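Local atomic coordinates of domain of Unknown Function with a Cystatin-Like Fold (Nostoc punctiforme, PDB entry 2RGQ), a protein that is of unknown function but has the cystatin-like fold of the SnoaL-like, NTF2-type proteins and assembles with two further copies of itself. Residues V107-R112 / I121-E126; K69-S74 / S89-V94; L10-L15 / G116-I121; A102-V107 / E126-L131. One frame throughout, in Å; residues are numbered along the deposited sequence.

Contact 1: residues V107-R112 / I121-E126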
# COMPACT_ATOMS: atom_id res chain seq x y z
N VAL B 107 -1.62 -0.55 13.43
CA VAL B 107 -1.81 -1.97 13.69
C VAL B 107 -0.50 -2.65 14.03
O VAL B 107 0.48 -2.51 13.32
CB VAL B 107 -2.49 -2.67 12.47
CG1 VAL B 107 -2.78 -4.14 12.75
CG2 VAL B 107 -3.78 -1.98 12.10
N LYS B 108 -0.51 -3.44 15.13
CA LYS B 108 0.66 -4.20 15.53
C LYS B 108 0.27 -5.69 15.51
O LYS B 108 -0.67 -6.08 16.19
CB LYS B 108 1.16 -3.82 16.91
CG LYS B 108 2.52 -4.44 17.20
CD LYS B 108 2.94 -4.42 18.68
CE LYS B 108 3.96 -5.56 18.91
NZ LYS B 108 3.36 -6.94 18.66
N ASP B 109 1.02 -6.49 14.77
CA ASP B 109 0.77 -7.94 14.62
C ASP B 109 1.92 -8.78 15.14
O ASP B 109 3.08 -8.45 14.93
CB ASP B 109 0.52 -8.31 13.15
CG ASP B 109 -0.71 -7.65 12.58
OD1 ASP B 109 -1.77 -7.82 13.21
OD2 ASP B 109 -0.65 -7.04 11.46
N GLN B 110 1.60 -9.82 15.91
CA GLN B 110 2.59 -10.83 16.27
C GLN B 110 2.17 -12.01 15.40
O GLN B 110 0.97 -12.41 15.43
CB GLN B 110 2.50 -11.22 17.73
CG GLN B 110 2.78 -10.11 18.71
CD GLN B 110 2.59 -10.54 20.14
OE1 GLN B 110 2.25 -11.70 20.42
NE2 GLN B 110 2.81 -9.62 21.08
N VAL B 111 3.11 -12.57 14.64
CA VAL B 111 2.82 -13.65 13.72
C VAL B 111 3.76 -14.83 14.03
O VAL B 111 4.80 -14.65 14.65
CB VAL B 111 2.94 -13.26 12.26
CG1 VAL B 111 1.85 -12.17 11.89
CG2 VAL B 111 4.41 -12.85 11.91
N ARG B 112 3.32 -16.01 13.64
CA ARG B 112 4.08 -17.24 13.90
C ARG B 112 3.92 -18.22 12.76
O ARG B 112 2.83 -18.33 12.16
CB ARG B 112 3.60 -17.87 15.19
CG ARG B 112 4.38 -19.10 15.69
CD ARG B 112 3.79 -19.60 17.00
NE ARG B 112 3.85 -18.56 18.04
CZ ARG B 112 3.08 -18.49 19.12
NH1 ARG B 112 2.20 -19.40 19.38
NH2 ARG B 112 3.22 -17.53 19.99
N ILE B 121 -0.99 -14.40 15.48
CA ILE B 121 -1.13 -14.78 16.90
C ILE B 121 -1.89 -13.69 17.66
O ILE B 121 -2.74 -13.97 18.52
CB ILE B 121 0.25 -14.99 17.59
CG1 ILE B 121 1.01 -16.14 16.89
CG2 ILE B 121 0.08 -15.19 19.13
CD1 ILE B 121 0.30 -17.51 16.90
N LEU B 122 -1.51 -12.44 17.40
CA LEU B 122 -2.16 -11.33 18.03
C LEU B 122 -2.13 -10.14 17.14
O LEU B 122 -1.06 -9.66 16.78
CB LEU B 122 -1.47 -10.95 19.35
CG LEU B 122 -2.02 -9.72 20.07
CD1 LEU B 122 -3.51 -9.86 20.39
CD2 LEU B 122 -1.25 -9.53 21.34
N ARG B 123 -3.31 -9.65 16.79
CA ARG B 123 -3.44 -8.41 16.04
C ARG B 123 -4.07 -7.38 16.96
O ARG B 123 -5.16 -7.62 17.50
CB ARG B 123 -4.25 -8.62 14.75
CG ARG B 123 -4.69 -7.29 14.14
CD ARG B 123 -5.25 -7.43 12.77
NE ARG B 123 -4.14 -7.36 11.82
CZ ARG B 123 -4.22 -6.81 10.61
NH1 ARG B 123 -5.34 -6.32 10.11
NH2 ARG B 123 -3.13 -6.76 9.88
N GLN B 124 -3.36 -6.26 17.16
CA GLN B 124 -3.80 -5.14 17.99
C GLN B 124 -4.00 -3.93 17.09
O GLN B 124 -3.06 -3.49 16.42
CB GLN B 124 -2.78 -4.82 19.08
CG GLN B 124 -2.77 -5.89 20.17
CD GLN B 124 -1.68 -5.67 21.17
OE1 GLN B 124 -0.53 -5.64 20.79
NE2 GLN B 124 -2.01 -5.63 22.45
N ILE B 125 -5.24 -3.46 17.04
CA ILE B 125 -5.64 -2.31 16.23
C ILE B 125 -5.84 -1.12 17.17
O ILE B 125 -6.63 -1.20 18.12
CB ILE B 125 -6.94 -2.61 15.44
CG1 ILE B 125 -6.75 -3.86 14.56
CG2 ILE B 125 -7.32 -1.39 14.59
CD1 ILE B 125 -7.88 -4.26 13.70
N GLU B 126 -5.12 -0.02 16.91
CA GLU B 126 -5.15 1.19 17.72
C GLU B 126 -5.80 2.23 16.84
O GLU B 126 -5.14 2.85 16.01
CB GLU B 126 -3.72 1.57 18.13
CG GLU B 126 -3.06 0.47 18.96
CD GLU B 126 -1.66 0.82 19.49
OE1 GLU B 126 -1.06 1.84 19.07
OE2 GLU B 126 -1.15 0.04 20.35
O HOH W 1 0.58 -7.24 18.58

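Contact 2: residues K69-S74 / S89-V94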
# COMPACT_ATOMS: atom_id res chain seq x y z
N LYS B 69 -17.12 -1.10 3.46
CA LYS B 69 -15.89 -0.36 3.37
C LYS B 69 -14.83 -1.04 2.51
O LYS B 69 -15.03 -2.14 1.99
CB LYS B 69 -15.24 -0.23 4.76
CG LYS B 69 -16.14 0.22 5.96
CD LYS B 69 -16.92 1.53 5.71
CE LYS B 69 -17.55 2.10 6.98
NZ LYS B 69 -18.50 3.20 6.66
N ARG B 70 -13.74 -0.31 2.34
CA ARG B 70 -12.48 -0.85 1.86
C ARG B 70 -11.50 -0.54 2.98
O ARG B 70 -11.31 0.61 3.33
CB ARG B 70 -12.01 -0.25 0.55
CG ARG B 70 -12.80 -0.63 -0.72
CD ARG B 70 -12.78 -2.12 -0.97
NE ARG B 70 -13.64 -2.49 -2.07
CZ ARG B 70 -14.12 -3.71 -2.29
NH1 ARG B 70 -13.78 -4.76 -1.53
NH2 ARG B 70 -14.92 -3.90 -3.33
N HIS B 71 -10.99 -1.59 3.60
CA HIS B 71 -9.91 -1.55 4.58
C HIS B 71 -8.57 -1.80 3.87
O HIS B 71 -8.37 -2.86 3.29
CB HIS B 71 -10.12 -2.64 5.62
CG HIS B 71 -11.26 -2.39 6.55
ND1 HIS B 71 -12.57 -2.64 6.19
CD2 HIS B 71 -11.30 -1.95 7.83
CE1 HIS B 71 -13.36 -2.35 7.21
NE2 HIS B 71 -12.62 -1.94 8.22
N CYS B 72 -7.65 -0.83 3.91
CA CYS B 72 -6.37 -0.91 3.19
C CYS B 72 -5.20 -0.89 4.14
O CYS B 72 -5.19 -0.09 5.07
CB CYS B 72 -6.20 0.26 2.23
SG CYS B 72 -7.54 0.54 1.11
N SER B 73 -4.25 -1.79 3.87
CA SER B 73 -3.02 -1.92 4.63
C SER B 73 -1.88 -1.19 3.91
O SER B 73 -1.76 -1.29 2.68
CB SER B 73 -2.67 -3.41 4.80
OG SER B 73 -1.47 -3.61 5.52
N SER B 74 -1.02 -0.48 4.67
CA SER B 74 0.14 0.23 4.11
C SER B 74 1.26 0.35 5.13
O SER B 74 1.03 0.07 6.29
CB SER B 74 -0.22 1.62 3.62
OG SER B 74 -0.60 2.50 4.67
N SER B 89 1.96 -1.63 10.88
CA SER B 89 1.42 -1.16 9.63
C SER B 89 0.33 -0.15 9.92
O SER B 89 -0.04 0.05 11.07
CB SER B 89 0.85 -2.32 8.83
OG SER B 89 -0.33 -2.87 9.41
N TYR B 90 -0.17 0.45 8.84
CA TYR B 90 -1.30 1.33 8.93
C TYR B 90 -2.51 0.70 8.31
O TYR B 90 -2.37 -0.04 7.38
CB TYR B 90 -1.05 2.62 8.17
CG TYR B 90 -0.13 3.62 8.84
CD1 TYR B 90 0.31 3.48 10.16
CD2 TYR B 90 0.22 4.76 8.15
CE1 TYR B 90 1.06 4.46 10.76
CE2 TYR B 90 0.97 5.75 8.75
CZ TYR B 90 1.40 5.59 10.04
OH TYR B 90 2.15 6.53 10.66
N LEU B 91 -3.67 1.12 8.82
CA LEU B 91 -4.96 0.74 8.31
C LEU B 91 -5.68 2.03 8.01
O LEU B 91 -5.70 2.94 8.85
CB LEU B 91 -5.75 -0.07 9.33
CG LEU B 91 -7.18 -0.53 8.97
CD1 LEU B 91 -7.15 -1.38 7.74
CD2 LEU B 91 -7.82 -1.26 10.17
N THR B 92 -6.14 2.17 6.77
CA THR B 92 -7.01 3.29 6.39
C THR B 92 -8.31 2.71 5.84
O THR B 92 -8.28 1.70 5.12
CB THR B 92 -6.33 4.24 5.40
OG1 THR B 92 -5.78 3.48 4.31
CG2 THR B 92 -5.19 5.00 6.13
N VAL B 93 -9.44 3.31 6.18
CA VAL B 93 -10.74 2.79 5.83
C VAL B 93 -11.52 3.87 5.07
O VAL B 93 -11.57 5.04 5.50
CB VAL B 93 -11.51 2.33 7.10
CG1 VAL B 93 -12.81 1.54 6.72
CG2 VAL B 93 -10.60 1.49 8.04
N VAL B 94 -12.15 3.48 3.98
CA VAL B 94 -12.97 4.36 3.16
C VAL B 94 -14.28 3.66 2.87
O VAL B 94 -14.36 2.43 2.97
CB VAL B 94 -12.26 4.78 1.83
CG1 VAL B 94 -10.90 5.38 2.15
CG2 VAL B 94 -12.12 3.62 0.86
O HOH W 2 -3.25 2.10 4.77
O HOH W 3 -2.60 -2.83 8.29

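Contact 3: residues L10-L15 / G116-I121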
# COMPACT_ATOMS: atom_id res chain seq x y z
N LEU B 10 6.61 -11.40 2.50
CA LEU B 10 5.47 -11.28 1.58
C LEU B 10 4.25 -12.05 2.10
O LEU B 10 3.12 -11.52 2.08
CB LEU B 10 5.87 -11.70 0.18
CG LEU B 10 6.86 -10.84 -0.56
CD1 LEU B 10 7.41 -11.57 -1.74
CD2 LEU B 10 6.21 -9.52 -1.04
N GLU B 11 4.47 -13.25 2.62
CA GLU B 11 3.40 -14.07 3.25
C GLU B 11 2.81 -13.37 4.47
O GLU B 11 1.60 -13.37 4.69
CB GLU B 11 3.88 -15.49 3.60
CG GLU B 11 2.72 -16.49 3.83
CD GLU B 11 3.15 -17.89 4.22
OE1 GLU B 11 4.23 -18.29 3.73
OE2 GLU B 11 2.44 -18.59 5.01
N ILE B 12 3.66 -12.77 5.29
CA ILE B 12 3.16 -12.05 6.48
C ILE B 12 2.33 -10.82 6.06
O ILE B 12 1.27 -10.55 6.66
CB ILE B 12 4.33 -11.66 7.42
CG1 ILE B 12 4.98 -12.90 8.04
CG2 ILE B 12 3.92 -10.70 8.51
CD1 ILE B 12 6.38 -12.64 8.57
N MSE B 13 2.80 -10.07 5.07
CA MSE B 13 2.04 -8.95 4.55
C MSE B 13 0.69 -9.44 4.00
O MSE B 13 -0.31 -8.76 4.17
CB MSE B 13 2.84 -8.18 3.49
CG MSE B 13 3.87 -7.27 4.12
SE MSE B 13 4.71 -6.27 2.74
CE MSE B 13 5.80 -7.57 2.23
N GLU B 14 0.69 -10.59 3.32
CA GLU B 14 -0.57 -11.20 2.82
C GLU B 14 -1.57 -11.55 3.93
O GLU B 14 -2.78 -11.51 3.71
CB GLU B 14 -0.29 -12.39 1.92
CG GLU B 14 0.07 -11.98 0.52
CD GLU B 14 0.21 -13.17 -0.44
OE1 GLU B 14 -0.23 -14.30 -0.06
OE2 GLU B 14 0.73 -12.97 -1.57
N LEU B 15 -1.11 -11.78 5.16
CA LEU B 15 -2.07 -12.02 6.26
C LEU B 15 -2.94 -10.80 6.46
O LEU B 15 -4.15 -10.96 6.62
CB LEU B 15 -1.39 -12.28 7.59
CG LEU B 15 -0.66 -13.60 7.75
CD1 LEU B 15 0.28 -13.62 8.98
CD2 LEU B 15 -1.69 -14.75 7.79
N GLY B 116 4.59 -24.85 8.89
CA GLY B 116 5.07 -24.25 7.67
C GLY B 116 4.36 -23.07 7.07
O GLY B 116 4.74 -22.64 5.97
N LYS B 117 3.36 -22.54 7.76
CA LYS B 117 2.57 -21.42 7.30
C LYS B 117 2.50 -20.34 8.34
O LYS B 117 2.38 -20.66 9.53
CB LYS B 117 1.16 -21.94 7.04
CG LYS B 117 0.18 -20.92 6.51
CD LYS B 117 -0.98 -21.66 5.84
CE LYS B 117 -2.13 -20.71 5.51
NZ LYS B 117 -1.76 -19.63 4.58
N TRP B 118 2.45 -19.07 7.89
CA TRP B 118 2.35 -17.95 8.82
C TRP B 118 0.90 -17.70 9.19
O TRP B 118 -0.02 -17.79 8.35
CB TRP B 118 2.94 -16.66 8.27
CG TRP B 118 4.40 -16.70 8.11
CD1 TRP B 118 5.08 -17.02 6.99
CD2 TRP B 118 5.37 -16.40 9.11
NE1 TRP B 118 6.43 -16.90 7.21
CE2 TRP B 118 6.64 -16.54 8.51
CE3 TRP B 118 5.30 -16.05 10.46
CZ2 TRP B 118 7.85 -16.33 9.22
CZ3 TRP B 118 6.49 -15.82 11.18
CH2 TRP B 118 7.75 -15.98 10.55
N TYR B 119 0.72 -17.38 10.47
CA TYR B 119 -0.56 -17.05 11.06
C TYR B 119 -0.49 -15.89 12.02
O TYR B 119 0.54 -15.65 12.64
CB TYR B 119 -1.06 -18.22 11.92
CG TYR B 119 -1.36 -19.45 11.16
CD1 TYR B 119 -2.61 -19.62 10.55
CD2 TYR B 119 -0.41 -20.43 11.00
CE1 TYR B 119 -2.88 -20.77 9.82
CE2 TYR B 119 -0.66 -21.58 10.26
CZ TYR B 119 -1.90 -21.76 9.69
OH TYR B 119 -2.09 -22.89 8.94
N LEU B 120 -1.59 -15.15 12.13
CA LEU B 120 -1.74 -14.13 13.15
C LEU B 120 -1.89 -14.76 14.56
O LEU B 120 -2.81 -15.58 14.81
CB LEU B 120 -2.99 -13.28 12.86
CG LEU B 120 -2.95 -12.34 11.64
CD1 LEU B 120 -4.36 -11.80 11.38
CD2 LEU B 120 -1.98 -11.20 11.85
N ILE B 121 -0.99 -14.40 15.48
CA ILE B 121 -1.13 -14.78 16.90
C ILE B 121 -1.89 -13.69 17.66
O ILE B 121 -2.74 -13.97 18.52
CB ILE B 121 0.25 -14.99 17.59
CG1 ILE B 121 1.01 -16.14 16.89
CG2 ILE B 121 0.08 -15.19 19.13
CD1 ILE B 121 0.30 -17.51 16.90
O HOH W 4 -0.01 -17.53 5.70
O HOH W 5 5.55 -20.33 4.78

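Contact 4: residues A102-V107 / E126-L131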
# COMPACT_ATOMS: atom_id res chain seq x y z
N ALA B 102 -13.68 6.66 6.37
CA ALA B 102 -14.29 5.98 7.53
C ALA B 102 -13.43 5.93 8.80
O ALA B 102 -14.00 5.85 9.90
CB ALA B 102 -14.79 4.55 7.19
N GLY B 103 -12.11 5.99 8.66
CA GLY B 103 -11.23 5.99 9.80
C GLY B 103 -9.86 5.49 9.43
O GLY B 103 -9.55 5.27 8.24
N SER B 104 -9.04 5.35 10.47
CA SER B 104 -7.66 4.90 10.32
C SER B 104 -7.17 4.28 11.61
O SER B 104 -7.76 4.48 12.66
CB SER B 104 -6.72 6.04 9.88
OG SER B 104 -6.65 7.12 10.82
N ALA B 105 -6.06 3.58 11.54
CA ALA B 105 -5.51 2.93 12.71
C ALA B 105 -4.07 2.55 12.51
O ALA B 105 -3.60 2.46 11.37
CB ALA B 105 -6.33 1.68 13.08
N PHE B 106 -3.39 2.39 13.64
CA PHE B 106 -2.05 1.85 13.66
C PHE B 106 -2.28 0.39 14.08
O PHE B 106 -3.07 0.14 14.96
CB PHE B 106 -1.17 2.59 14.64
CG PHE B 106 0.15 1.93 14.87
CD1 PHE B 106 1.15 2.06 13.95
CD2 PHE B 106 0.37 1.15 16.01
CE1 PHE B 106 2.38 1.43 14.15
CE2 PHE B 106 1.60 0.51 16.19
CZ PHE B 106 2.60 0.68 15.25
N VAL B 107 -1.62 -0.55 13.43
CA VAL B 107 -1.81 -1.97 13.69
C VAL B 107 -0.50 -2.65 14.03
O VAL B 107 0.48 -2.51 13.32
CB VAL B 107 -2.49 -2.67 12.47
CG1 VAL B 107 -2.78 -4.14 12.75
CG2 VAL B 107 -3.78 -1.98 12.10
N GLU B 126 -5.12 -0.02 16.91
CA GLU B 126 -5.15 1.19 17.72
C GLU B 126 -5.80 2.23 16.84
O GLU B 126 -5.14 2.85 16.01
CB GLU B 126 -3.72 1.57 18.13
CG GLU B 126 -3.06 0.47 18.96
CD GLU B 126 -1.66 0.82 19.49
OE1 GLU B 126 -1.06 1.84 19.07
OE2 GLU B 126 -1.15 0.04 20.35
N VAL B 127 -7.12 2.35 16.99
CA VAL B 127 -7.94 3.22 16.16
C VAL B 127 -7.68 4.70 16.41
O VAL B 127 -7.63 5.15 17.60
CB VAL B 127 -9.46 2.85 16.35
CG1 VAL B 127 -10.37 3.87 15.70
CG2 VAL B 127 -9.73 1.43 15.81
N ASP B 128 -7.57 5.47 15.33
CA ASP B 128 -7.42 6.91 15.41
C ASP B 128 -8.75 7.56 15.87
O ASP B 128 -9.82 7.04 15.59
CB ASP B 128 -6.90 7.48 14.08
CG ASP B 128 -5.45 7.09 13.84
OD1 ASP B 128 -4.69 7.03 14.83
OD2 ASP B 128 -5.06 6.90 12.66
N PRO B 129 -8.67 8.71 16.58
CA PRO B 129 -9.86 9.38 17.18
C PRO B 129 -10.98 9.79 16.21
O PRO B 129 -12.08 10.09 16.63
CB PRO B 129 -9.26 10.61 17.88
CG PRO B 129 -7.81 10.56 17.72
CD PRO B 129 -7.42 9.45 16.84
N SER B 130 -10.70 9.78 14.91
CA SER B 130 -11.70 10.15 13.92
C SER B 130 -12.89 9.22 13.81
O SER B 130 -13.91 9.64 13.30
CB SER B 130 -11.08 10.25 12.53
OG SER B 130 -10.55 9.01 12.11
N LEU B 131 -12.77 7.98 14.30
CA LEU B 131 -13.81 6.97 14.12
C LEU B 131 -15.13 7.44 14.71
O LEU B 131 -15.17 7.73 15.90
CB LEU B 131 -13.42 5.63 14.75
CG LEU B 131 -14.30 4.43 14.30
CD1 LEU B 131 -13.91 3.97 12.89
CD2 LEU B 131 -14.17 3.29 15.26
O HOH W 6 -8.57 9.04 10.61
O HOH W 7 -10.39 6.34 12.91

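Contact 1: residues V107-R112 / I121-E126
R123 and D109 face each other as a non-hydrogen-bonded pair of antiparallel strands, and a salt bridge joins their side chains. From CB outward, R123 stays close to D109. CB lies 3.0 Å from D109 OD1. CG leaves anti to the backbone N (chi1 166°) and stays beside the same oxygen, near V107 CG1. CD still lies beside OD1; the bend at chi3 places NE, which donates to D109 OD1 at 2.8 Å, on the syn lone pair. NH2 reaches D109 OD2 at 3.0 Å, so NE and NH2 grip one oxygen each, the carboxylate and guanidinium only 7° from coplanar. V107 CG1 sits over one guanidinium face, toward its rim and near CZ. NH1 turns to E20 of helix 6-25, and F19 adds a cation-pi contact.

On the side of the sheet bearing K108 and Q124, a water accepts from K108 NZ and is hydrogen-bonded to Q124 OE1, while Q124 NE2 binds Q42. I121 N and L122 N both donate to Q110 O, at 2.8 Å and 3.2 Å: a classic beta bulge where strand 117-127 turns its corner. With two acids around one buried guanidinium, R123 probably stays charged, its charge balanced inside the fold.

Contact 2: residues K69-S74 / S89-V94
The imidazole of H71 has V93 on one face: CG1 stands 3.9 Å from the ring centroid and 12° off its normal, a CH-pi contact. V93 CG2 comes close to the ring at CD2, 3.5 Å away, and L91 CD1 lies at the edge, near the ring plane. Chi1 of -71° puts H71 CG anti to the carbonyl carbon; the ring and the V93 side chain lie side by side, pointing the same way. H71 ND1 is bonded to D24 of helix 6-25, which packs on this face. The phenol of Y90 leads away to D24 of the third subunit, while its CB meets S74 OG at 3.5 Å.

These strands form the hairpin 69-80/84-95 at one edge of the curved sheet of the cystatin-like fold, paired antiparallel, with R70, C72 and S74 hydrogen-bonded in both directions to V94, T92 and Y90. On the face with C72 and T92, one water donates to C72 O and bonds S74 OG at 2.7 Å and T92 OG1 at 2.9 Å. A second water donates to Y90 O and bonds S89 OG; its link to S73 OG is doubtful, since S73 has an alternate position. V93 CG1 touches K69 CB at 3.6 Å, and the lysine chain continues to N95. R70 packs its CB on V94 CG2, then runs on to a salt bridge with D128 of the second subunit.

Contact 3: residues L10-L15 / G116-I121
E11 OE2 takes a hydrogen bond from W118 N at 2.9 Å, almost straight at 177°, although the N-H comes in from above the carboxylate plane. A water is hydrogen-bonded to the same oxygen and to W118 O, the latter at 2.7 Å, and accepts from K117 NZ. That ammonium lies 4.3 Å from E11 OE2, beyond a salt bridge, but near enough that it probably steadies the negative charge. A second water donates to E11 OE1 and to G116 O. CG of E11 is anti to the backbone N and the chain beyond is extended. CD arrives at the indole edge, 3.5 Å from W118 CD1, the carboxylate 82° from the ring plane.

Helix 6-25 lies here against the concave face of the curved sheet of the cystatin-like fold, its 10-15 segment crossing strand 117-120 at -36°. I12 lies over one indole face: CD1 is 3.8 Å from the centroid of the six-membered ring and almost on its normal, a CH-pi contact, with CG1 beside it over CD2. D8 of the same helix takes the W118 NE1 hydrogen bond. One turn on from E11, L15 pushes CD2 against W118 O and rests CD1 near W118 CB, while its CB faces L120 CG at 4.3 Å.

Contact 4: residues A102-V107 / E126-L131
S104 O receives D128 N at 2.9 Å just past the last regular pairing of these antiparallel strands, where F106 and E126 are hydrogen-bonded in both directions and A105 faces V127 as a non-hydrogen-bonded pair. A105 and V127 come within 4.2 Å at their CA atoms, and A105 CB lies against V127 CA. On the other side of the sheet, the F106 ring and the E126 side chain run alongside each other, pointing the same way. E126 OE1 stands 3.4 Å from F106 CD2, the ring and carboxylate planes 49° apart, and OE2 binds a glycerol.

S104 OG, set between the backbone N and the carbonyl carbon (chi1 61°), is modelled as donating to D128 OD2, but so close that the exact distance is doubtful. The same oxygen takes the counterpart of the R70 bridge, made here to the third subunit, at a subunit interface. Two waters join S104 to S130. One donates to S104 OG and S130 OG; the other accepts from S104 N at 3.0 Å and from S130 OG, and donates to D128 O. L131 CD1 reaches A102 O at 3.5 Å, beside G103, whose CA faces S130 OG. A102 and G103 both face V93, a classic beta bulge. A type I turn, D128 to L131, follows just past strand 117-127, the last strand of the cystatin-like sheet in chain order.

How the contacts relate
Contacts 1 and 4 are successive parts of one hairpin, 101-114/117-127, sharing V107 and E126. Contact 2 is the neighbouring hairpin, tied to both through strand 84-95: V107 N meets S89 O at 2.9 Å, and A105 N meets L91 O at 2.8 Å. Contact 3 differs in kind, a helix laid on the sheet, and meets contact 1 through I121 and the packing of L15 on V111. Contact 1 lies nearest the chain's centre and puts a salt bridge within its own fold. Contacts 1, 2 and 3 are partly buried; contact 4, though farthest from the centre, is mostly buried, with a neighbouring subunit packed on it. Contact 2 likewise reaches neighbouring subunits.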